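Local coordinates for extracellular solute-binding protein family 1 (Pseudothermotoga lettingae, PDB 5CI5), which binds alpha-D-tagatopyranose in its pocket and probably delivers sugar to an ABC transporter as the extracellular solute-binding component, at residues Lys214-Asp218 with Ala404-Asn409; Glu190-Leu194 with Arg370-Tyr376; Pro240-Gln244 with Gln388-Leu392. All blocks are in the same frame, centred on the assembly; numbering follows the deposited sequence.

Contact 1. Residues Lys214-Asp218 with Ala404-Asn409; sequences KAAFD and AAENVN
The side-chain carboxamide of Asn409 and the backbone of Ala215 join helix 397-413, the last of this solute-binding protein fold, to the loop between helices 190-202 and 220-234. Ala215 N donates to Asn409 OD1 at 2.7 Å, the N-H···O angle an almost straight 177° and the donor in the carbonyl plane. Asn409 ND2 donates to a water that in turn donates to Ala215 O, so the amide is tied to Ala215 directly at OD1 and through the water at ND2. Ala215 O also accepts from Lys214 NZ at 3.1 Å, the lysine chain bending back at its last torsion (chi4 -63°).

The apolar contacts are carried by Ala215 CB, which reaches Val408 CG1 at 3.8 Å and Ala405 CB at 4.1 Å, and by the Phe217 ring. Phe217 brings its CZ end to the helix, with Ala404 C and Val408 CG2 at the ring edge; Ile383 and Met386 of helix 376-391 and Tyr196 and Leu200 of helix 190-202 also touch this side chain. The small Ala404 and Ala405 let the ring come close to the helix backbone, where Phe217 CZ lies 3.6 Å from Ala405 CA. Asp218 CB meets Ala405 CB at 3.6 Å.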
loop_
_atom_site.group_PDB
_atom_site.type_symbol
_atom_site.label_atom_id
_atom_site.label_comp_id
_atom_site.label_asym_id
_atom_site.label_seq_id
_atom_site.Cartn_x
_atom_site.Cartn_y
_atom_site.Cartn_z
ATOM N N LYS A 214 0.639 -19.220 -13.384
ATOM C CA LYS A 214 -0.114 -20.143 -12.567
ATOM C C LYS A 214 -0.184 -19.631 -11.120
ATOM O O LYS A 214 0.761 -19.014 -10.635
ATOM C CB LYS A 214 0.565 -21.529 -12.624
ATOM C CG LYS A 214 -0.031 -22.631 -11.777
ATOM C CD LYS A 214 0.705 -23.958 -12.017
ATOM C CE LYS A 214 0.451 -24.984 -10.921
ATOM N NZ LYS A 214 0.960 -24.524 -9.582
ATOM N N ALA A 215 -1.290 -19.903 -10.442
ATOM C CA ALA A 215 -1.367 -19.687 -9.002
ATOM C C ALA A 215 -0.409 -20.602 -8.267
ATOM O O ALA A 215 -0.205 -21.763 -8.644
ATOM C CB ALA A 215 -2.783 -19.896 -8.501
ATOM N N ALA A 216 0.172 -20.082 -7.201
ATOM C CA ALA A 216 1.123 -20.842 -6.394
ATOM C C ALA A 216 0.671 -20.919 -4.934
ATOM O O ALA A 216 1.236 -21.679 -4.152
ATOM C CB ALA A 216 2.511 -20.230 -6.487
ATOM N N PHE A 217 -0.341 -20.146 -4.554
ATOM C CA PHE A 217 -0.719 -20.060 -3.136
ATOM C C PHE A 217 -1.553 -21.234 -2.631
ATOM O O PHE A 217 -1.725 -21.352 -1.425
ATOM C CB PHE A 217 -1.476 -18.749 -2.834
ATOM C CG PHE A 217 -2.774 -18.565 -3.618
ATOM C CD1 PHE A 217 -3.974 -19.038 -3.125
ATOM C CD2 PHE A 217 -2.793 -17.883 -4.831
ATOM C CE1 PHE A 217 -5.151 -18.845 -3.824
ATOM C CE2 PHE A 217 -3.966 -17.709 -5.529
ATOM C CZ PHE A 217 -5.145 -18.191 -5.024
ATOM N N ASP A 218 -2.087 -22.085 -3.513
ATOM C CA ASP A 218 -2.828 -23.283 -3.060
ATOM C C ASP A 218 -1.817 -24.385 -2.735
ATOM O O ASP A 218 -1.633 -25.360 -3.489
ATOM C CB ASP A 218 -3.849 -23.767 -4.101
ATOM C CG ASP A 218 -4.788 -24.879 -3.554
ATOM O OD1 ASP A 218 -4.775 -25.154 -2.336
ATOM O OD2 ASP A 218 -5.564 -25.484 -4.335
ATOM N N ALA A 404 -10.284 -20.159 -5.129
ATOM C CA ALA A 404 -9.527 -18.977 -5.492
ATOM C C ALA A 404 -8.416 -19.291 -6.481
ATOM O O ALA A 404 -8.214 -18.573 -7.457
ATOM C CB ALA A 404 -8.947 -18.313 -4.226
ATOM N N ALA A 405 -7.704 -20.375 -6.245
ATOM C CA ALA A 405 -6.585 -20.732 -7.102
ATOM C C ALA A 405 -7.088 -21.165 -8.477
ATOM O O ALA A 405 -6.509 -20.800 -9.492
ATOM C CB ALA A 405 -5.747 -21.830 -6.459
ATOM N N GLU A 406 -8.167 -21.932 -8.501
ATOM C CA GLU A 406 -8.768 -22.328 -9.771
ATOM C C GLU A 406 -9.215 -21.109 -10.577
ATOM O O GLU A 406 -8.984 -21.029 -11.786
ATOM C CB GLU A 406 -9.932 -23.299 -9.521
ATOM C CG GLU A 406 -9.408 -24.687 -9.135
ATOM C CD GLU A 406 -10.468 -25.677 -8.672
ATOM O OE1 GLU A 406 -11.632 -25.291 -8.447
ATOM O OE2 GLU A 406 -10.113 -26.868 -8.525
ATOM N N ASN A 407 -9.812 -20.128 -9.908
ATOM C CA ASN A 407 -10.261 -18.929 -10.594
ATOM C C ASN A 407 -9.086 -18.099 -11.083
ATOM O O ASN A 407 -9.127 -17.503 -12.164
ATOM C CB ASN A 407 -11.149 -18.096 -9.679
ATOM C CG ASN A 407 -12.504 -18.725 -9.462
ATOM O OD1 ASN A 407 -12.911 -19.636 -10.191
ATOM N ND2 ASN A 407 -13.217 -18.249 -8.446
ATOM N N VAL A 408 -8.027 -18.037 -10.287
ATOM C CA VAL A 408 -6.829 -17.317 -10.709
ATOM C C VAL A 408 -6.228 -17.986 -11.956
ATOM O O VAL A 408 -5.796 -17.304 -12.892
ATOM C CB VAL A 408 -5.805 -17.243 -9.568
ATOM C CG1 VAL A 408 -4.423 -16.827 -10.081
ATOM C CG2 VAL A 408 -6.295 -16.274 -8.501
ATOM N N ASN A 409 -6.207 -19.311 -11.992
ATOM C CA ASN A 409 -5.636 -19.977 -13.156
ATOM C C ASN A 409 -6.469 -19.737 -14.412
ATOM O O ASN A 409 -5.910 -19.634 -15.507
ATOM C CB ASN A 409 -5.477 -21.476 -12.893
ATOM C CG ASN A 409 -4.326 -21.775 -11.968
ATOM O OD1 ASN A 409 -3.417 -20.961 -11.799
ATOM N ND2 ASN A 409 -4.338 -22.963 -11.374
HETATM O O HOH W 1 -2.269 -23.526 -9.330
#

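Contact 2. Residues Glu190-Leu194 with Arg370-Tyr376; sequences EHTTL and RPPIPQY. With T6T (alpha-D-tagatopyranose), chain C.
Glu190 extends with CG anti to the backbone N (chi1 -176°) and then bends at chi2 (69°), which carries OE2 to Arg370 and Tyr376 arriving from the opposite direction; Arg370 bends at chi3 to present its guanidinium. Two donors grip Glu190 OE2: Arg370 NH1 in a salt bridge at 2.9 Å, on the anti side but well out of the carboxylate plane, and Tyr376 OH on the syn side at 2.7 Å. The carboxylate and guanidinium planes are only modestly inclined, the tyrosine ring and carboxylate steeply. Glu190 OE1 is held separately by Ser380, which also pairs with Thr193 OG1.

Arg370 faces the sugar with its other N-H groups: NH1 donates to T6T O5 at 2.9 Å, nearly straight at 173°, and NH2 to T6T O4 at 2.9 Å. Leu194 CD2 lies over the centre of one guanidinium face, 3.6 Å from Arg370 CZ. Glu190 lines the pocket, while its carboxylate orients the arginine that bonds the sugar. The contact joins the N-terminal part of helix 190-202 to the loop leading into helix 376-391, with Phe62 of helix 62-75 against Glu190 and Leu298 O of strand 298-304 accepting from Arg370 NH2.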
loop_
_atom_site.group_PDB
_atom_site.type_symbol
_atom_site.label_atom_id
_atom_site.label_comp_id
_atom_site.label_asym_id
_atom_site.label_seq_id
_atom_site.Cartn_x
_atom_site.Cartn_y
_atom_site.Cartn_z
ATOM N N GLU A 190 -8.157 -3.980 -1.302
ATOM C CA GLU A 190 -6.805 -4.453 -1.517
ATOM C C GLU A 190 -6.101 -4.779 -0.206
ATOM O O GLU A 190 -5.219 -5.615 -0.208
ATOM C CB GLU A 190 -6.016 -3.393 -2.291
ATOM C CG GLU A 190 -4.610 -3.773 -2.666
ATOM C CD GLU A 190 -4.503 -4.852 -3.713
ATOM O OE1 GLU A 190 -5.533 -5.262 -4.284
ATOM O OE2 GLU A 190 -3.376 -5.300 -3.953
ATOM N N HIS A 191 -6.470 -4.108 0.891
ATOM C CA HIS A 191 -5.823 -4.361 2.184
ATOM C C HIS A 191 -5.891 -5.853 2.538
ATOM O O HIS A 191 -4.980 -6.419 3.149
ATOM C CB HIS A 191 -6.465 -3.587 3.350
ATOM C CG HIS A 191 -6.769 -2.145 3.085
ATOM N ND1 HIS A 191 -7.914 -1.736 2.435
ATOM C CD2 HIS A 191 -6.130 -1.012 3.467
ATOM C CE1 HIS A 191 -7.949 -0.416 2.400
ATOM N NE2 HIS A 191 -6.873 0.049 3.014
ATOM N N THR A 192 -7.007 -6.486 2.216
ATOM C CA THR A 192 -7.210 -7.885 2.555
ATOM C C THR A 192 -6.279 -8.816 1.756
ATOM O O THR A 192 -5.677 -9.747 2.299
ATOM C CB THR A 192 -8.682 -8.235 2.346
ATOM O OG1 THR A 192 -9.445 -7.411 3.236
ATOM C CG2 THR A 192 -8.962 -9.741 2.613
ATOM N N THR A 193 -6.083 -8.513 0.484
ATOM C CA THR A 193 -5.099 -9.226 -0.307
ATOM C C THR A 193 -3.709 -9.023 0.239
ATOM O O THR A 193 -2.929 -9.963 0.325
ATOM C CB THR A 193 -5.131 -8.777 -1.759
ATOM O OG1 THR A 193 -6.431 -9.084 -2.246
ATOM C CG2 THR A 193 -4.065 -9.504 -2.628
ATOM N N LEU A 194 -3.385 -7.783 0.573
ATOM C CA LEU A 194 -2.066 -7.488 1.100
ATOM C C LEU A 194 -1.833 -8.197 2.414
ATOM O O LEU A 194 -0.732 -8.707 2.659
ATOM C CB LEU A 194 -1.880 -5.969 1.249
ATOM C CG LEU A 194 -1.771 -5.192 -0.063
ATOM C CD1 LEU A 194 -2.061 -3.729 0.171
ATOM C CD2 LEU A 194 -0.407 -5.385 -0.687
ATOM N N ARG A 370 3.632 -7.432 -5.746
ATOM C CA ARG A 370 2.482 -7.942 -6.489
ATOM C C ARG A 370 2.912 -8.092 -7.947
ATOM O O ARG A 370 3.711 -7.305 -8.459
ATOM C CB ARG A 370 1.291 -6.991 -6.356
ATOM C CG ARG A 370 0.648 -7.048 -4.981
ATOM C CD ARG A 370 -0.188 -5.793 -4.646
ATOM N NE ARG A 370 0.629 -4.687 -4.195
ATOM C CZ ARG A 370 0.126 -3.536 -3.758
ATOM N NH1 ARG A 370 -1.185 -3.345 -3.718
ATOM N NH2 ARG A 370 0.936 -2.586 -3.359
ATOM N N PRO A 371 2.402 -9.118 -8.621
ATOM C CA PRO A 371 2.882 -9.366 -9.987
ATOM C C PRO A 371 2.504 -8.243 -10.967
ATOM O O PRO A 371 1.330 -7.858 -11.016
ATOM C CB PRO A 371 2.198 -10.684 -10.364
ATOM C CG PRO A 371 1.048 -10.799 -9.472
ATOM C CD PRO A 371 1.398 -10.094 -8.198
ATOM N N PRO A 372 3.493 -7.722 -11.723
ATOM C CA PRO A 372 3.259 -6.563 -12.615
ATOM C C PRO A 372 2.615 -7.003 -13.927
ATOM O O PRO A 372 3.203 -6.907 -15.022
ATOM C CB PRO A 372 4.673 -5.992 -12.814
ATOM C CG PRO A 372 5.534 -7.198 -12.749
ATOM C CD PRO A 372 4.926 -8.058 -11.660
ATOM N N ILE A 373 1.389 -7.499 -13.808
ATOM C CA ILE A 373 0.667 -8.074 -14.942
ATOM C C ILE A 373 -0.738 -7.538 -14.981
ATOM O O ILE A 373 -1.317 -7.155 -13.944
ATOM C CB ILE A 373 0.654 -9.632 -14.873
ATOM C CG1 ILE A 373 -0.161 -10.109 -13.661
ATOM C CG2 ILE A 373 2.089 -10.157 -14.842
ATOM C CD1 ILE A 373 -0.259 -11.629 -13.513
ATOM N N PRO A 374 -1.320 -7.500 -16.182
ATOM C CA PRO A 374 -2.632 -6.882 -16.351
ATOM C C PRO A 374 -3.743 -7.634 -15.650
ATOM O O PRO A 374 -4.824 -7.084 -15.451
ATOM C CB PRO A 374 -2.833 -6.894 -17.882
ATOM C CG PRO A 374 -1.573 -7.316 -18.472
ATOM C CD PRO A 374 -0.774 -8.021 -17.453
ATOM N N GLN A 375 -3.489 -8.887 -15.288
ATOM C CA GLN A 375 -4.479 -9.701 -14.610
ATOM C C GLN A 375 -4.553 -9.431 -13.099
ATOM O O GLN A 375 -5.438 -9.976 -12.424
ATOM C CB GLN A 375 -4.175 -11.186 -14.810
ATOM C CG GLN A 375 -4.330 -11.647 -16.244
ATOM C CD GLN A 375 -3.107 -11.431 -17.084
ATOM O OE1 GLN A 375 -2.084 -10.907 -16.642
ATOM N NE2 GLN A 375 -3.207 -11.849 -18.340
ATOM N N TYR A 376 -3.624 -8.634 -12.554
ATOM C CA TYR A 376 -3.479 -8.607 -11.104
ATOM C C TYR A 376 -4.787 -8.143 -10.394
ATOM O O TYR A 376 -5.211 -8.752 -9.414
ATOM C CB TYR A 376 -2.288 -7.752 -10.651
ATOM C CG TYR A 376 -2.321 -7.680 -9.142
ATOM C CD1 TYR A 376 -2.060 -8.818 -8.382
ATOM C CD2 TYR A 376 -2.750 -6.543 -8.481
ATOM C CE1 TYR A 376 -2.156 -8.798 -7.018
ATOM C CE2 TYR A 376 -2.856 -6.528 -7.109
ATOM C CZ TYR A 376 -2.568 -7.652 -6.388
ATOM O OH TYR A 376 -2.715 -7.661 -5.029
HETATM O O3 T6T C . 0.886 0.665 -0.286
HETATM C C3 T6T C . 0.002 1.563 -0.950
HETATM C C4 T6T C . -0.670 0.823 -2.107
HETATM O O4 T6T C . 0.325 0.237 -2.957
HETATM C C5 T6T C . -1.576 -0.238 -1.521
HETATM O O5 T6T C . -2.238 -0.955 -2.565
HETATM C C6 T6T C . -2.583 0.395 -0.566
HETATM O O6 T6T C . -1.876 1.054 0.484
HETATM C C2 T6T C . -1.002 2.089 0.024
HETATM O O2 T6T C . -1.776 3.122 -0.597
HETATM C C1 T6T C . -0.315 2.683 1.274
HETATM O O1 T6T C . 0.619 3.657 0.984
#

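Contact 3. Residues Pro240-Gln244 with Gln388-Leu392; sequences PNAIQ and QRVLL
Ile243 CD1 is pressed against the C-terminal part of helix 376-391, touching three side chains: Gln388 NE2 at 3.6 Å, Leu391 CB at 3.7 Å and Leu392 CG at 3.8 Å. The Ile243 side chain runs past that of Leu391 in the opposite direction and crosses those of Gln388 and Leu392 at about a right angle. With CG1 anti to the carbonyl carbon (chi1 -77°) and chi2 at -65°, the isoleucine delivers its terminal methyl among these three. Beside it, Ala242 CB meets Leu391 CD1 at 3.8 Å, and Ala233 of helix 220-234 touches both of these residues.

The next shell is polar. Gln388 NE2 donates to a water at 2.9 Å, and that water donates to Ile243 O at 2.7 Å; Gln388 NE2 also donates to Gly186 O, which holds the amide from outside. On the loop, Asn241 OD1 accepts from Ile243 N at 3.2 Å, an Asx turn. A backbone bond from Gln244 N to Asn241 O closes the loop one residue further on.

No direct hydrogen bond crosses between the segments: between these two the grip is apolar plus one bridging water, at the protein surface and well away from the sugar.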
loop_
_atom_site.group_PDB
_atom_site.type_symbol
_atom_site.label_atom_id
_atom_site.label_comp_id
_atom_site.label_asym_id
_atom_site.label_seq_id
_atom_site.Cartn_x
_atom_site.Cartn_y
_atom_site.Cartn_z
ATOM N N PRO A 240 -10.958 -6.435 15.809
ATOM C CA PRO A 240 -12.313 -5.969 15.508
ATOM C C PRO A 240 -12.859 -6.744 14.304
ATOM O O PRO A 240 -12.105 -7.416 13.589
ATOM C CB PRO A 240 -12.113 -4.484 15.181
ATOM C CG PRO A 240 -10.812 -4.131 15.798
ATOM C CD PRO A 240 -9.975 -5.363 15.655
ATOM N N ASN A 241 -14.155 -6.619 14.055
ATOM C CA ASN A 241 -14.812 -7.371 12.998
ATOM C C ASN A 241 -14.125 -7.231 11.643
ATOM O O ASN A 241 -14.228 -6.200 10.986
ATOM C CB ASN A 241 -16.269 -6.911 12.879
ATOM C CG ASN A 241 -17.096 -7.823 11.997
ATOM O OD1 ASN A 241 -16.565 -8.577 11.174
ATOM N ND2 ASN A 241 -18.410 -7.750 12.156
ATOM N N ALA A 242 -13.409 -8.279 11.247
ATOM C CA ALA A 242 -12.532 -8.209 10.090
ATOM C C ALA A 242 -13.299 -8.017 8.784
ATOM O O ALA A 242 -12.776 -7.469 7.822
ATOM C CB ALA A 242 -11.667 -9.463 10.004
ATOM N N ILE A 243 -14.546 -8.476 8.742
ATOM C CA ILE A 243 -15.354 -8.305 7.542
ATOM C C ILE A 243 -15.635 -6.820 7.286
ATOM O O ILE A 243 -15.799 -6.420 6.124
ATOM C CB ILE A 243 -16.682 -9.114 7.651
ATOM C CG1 ILE A 243 -16.414 -10.592 7.395
ATOM C CG2 ILE A 243 -17.744 -8.587 6.675
ATOM C CD1 ILE A 243 -15.938 -10.907 5.971
ATOM N N GLN A 244 -15.670 -6.011 8.347
ATOM C CA GLN A 244 -16.016 -4.594 8.254
ATOM C C GLN A 244 -14.839 -3.637 8.188
ATOM O O GLN A 244 -15.003 -2.493 7.756
ATOM C CB GLN A 244 -16.847 -4.149 9.461
ATOM C CG GLN A 244 -18.161 -4.835 9.648
ATOM C CD GLN A 244 -18.840 -4.343 10.914
ATOM O OE1 GLN A 244 -18.366 -4.592 12.018
ATOM N NE2 GLN A 244 -19.931 -3.608 10.757
ATOM N N GLN A 388 -12.803 -13.477 2.774
ATOM C CA GLN A 388 -14.125 -13.139 3.298
ATOM C C GLN A 388 -14.987 -14.365 3.519
ATOM O O GLN A 388 -15.683 -14.452 4.536
ATOM C CB GLN A 388 -14.899 -12.199 2.367
ATOM C CG GLN A 388 -14.515 -10.793 2.436
ATOM C CD GLN A 388 -15.735 -9.858 2.400
ATOM O OE1 GLN A 388 -16.759 -10.142 1.744
ATOM N NE2 GLN A 388 -15.635 -8.758 3.122
ATOM N N ARG A 389 -14.938 -15.319 2.598
ATOM C CA ARG A 389 -15.826 -16.475 2.661
ATOM C C ARG A 389 -15.445 -17.333 3.861
ATOM O O ARG A 389 -16.298 -17.950 4.484
ATOM C CB ARG A 389 -15.775 -17.267 1.349
ATOM C CG ARG A 389 -16.431 -16.530 0.165
ATOM C CD ARG A 389 -17.782 -17.119 -0.220
ATOM N NE ARG A 389 -17.691 -17.991 -1.378
ATOM C CZ ARG A 389 -18.593 -18.918 -1.684
ATOM N NH1 ARG A 389 -19.662 -19.101 -0.914
ATOM N NH2 ARG A 389 -18.425 -19.662 -2.761
ATOM N N VAL A 390 -14.164 -17.358 4.202
ATOM C CA VAL A 390 -13.740 -18.049 5.410
ATOM C C VAL A 390 -14.237 -17.298 6.649
ATOM O O VAL A 390 -14.804 -17.909 7.570
ATOM C CB VAL A 390 -12.205 -18.217 5.453
ATOM C CG1 VAL A 390 -11.768 -18.748 6.813
ATOM C CG2 VAL A 390 -11.774 -19.123 4.340
ATOM N N LEU A 391 -14.051 -15.979 6.675
ATOM C CA LEU A 391 -14.454 -15.179 7.826
ATOM C C LEU A 391 -15.963 -15.296 8.069
ATOM O O LEU A 391 -16.404 -15.306 9.210
ATOM C CB LEU A 391 -14.078 -13.708 7.617
ATOM C CG LEU A 391 -12.584 -13.416 7.626
ATOM C CD1 LEU A 391 -12.332 -11.956 7.256
ATOM C CD2 LEU A 391 -11.989 -13.712 8.985
ATOM N N LEU A 392 -16.722 -15.401 6.985
ATOM C CA LEU A 392 -18.179 -15.469 7.050
ATOM C C LEU A 392 -18.674 -16.864 7.377
ATOM O O LEU A 392 -19.872 -17.053 7.643
ATOM C CB LEU A 392 -18.793 -15.018 5.728
ATOM C CG LEU A 392 -18.668 -13.543 5.335
ATOM C CD1 LEU A 392 -18.938 -13.350 3.853
ATOM C CD2 LEU A 392 -19.627 -12.717 6.177
HETATM O O HOH W 2 -17.138 -6.317 3.767
#

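How the contacts relate
Helix 376-391 ties the three contacts together. Contact 2 lies where the chain enters it, contact 3 near its C-terminal part, and the phenylalanine of contact 1 packs on its middle turns at Ile383 and Met386. Helix 397-413, which follows it, supplies the second half of contact 1. Contact 2 alone touches the tagatose, and its Glu190, Leu194 and Arg370 belong to the sugar pocket. The centre of contact 2 is about 13 Å from that of contact 1 and about 20 Å from that of contact 3, with nearest atoms about 7 Å and 5 Å apart; contacts 1 and 3 have centres about 21 Å and nearest atoms about 8 Å apart, so no two touch.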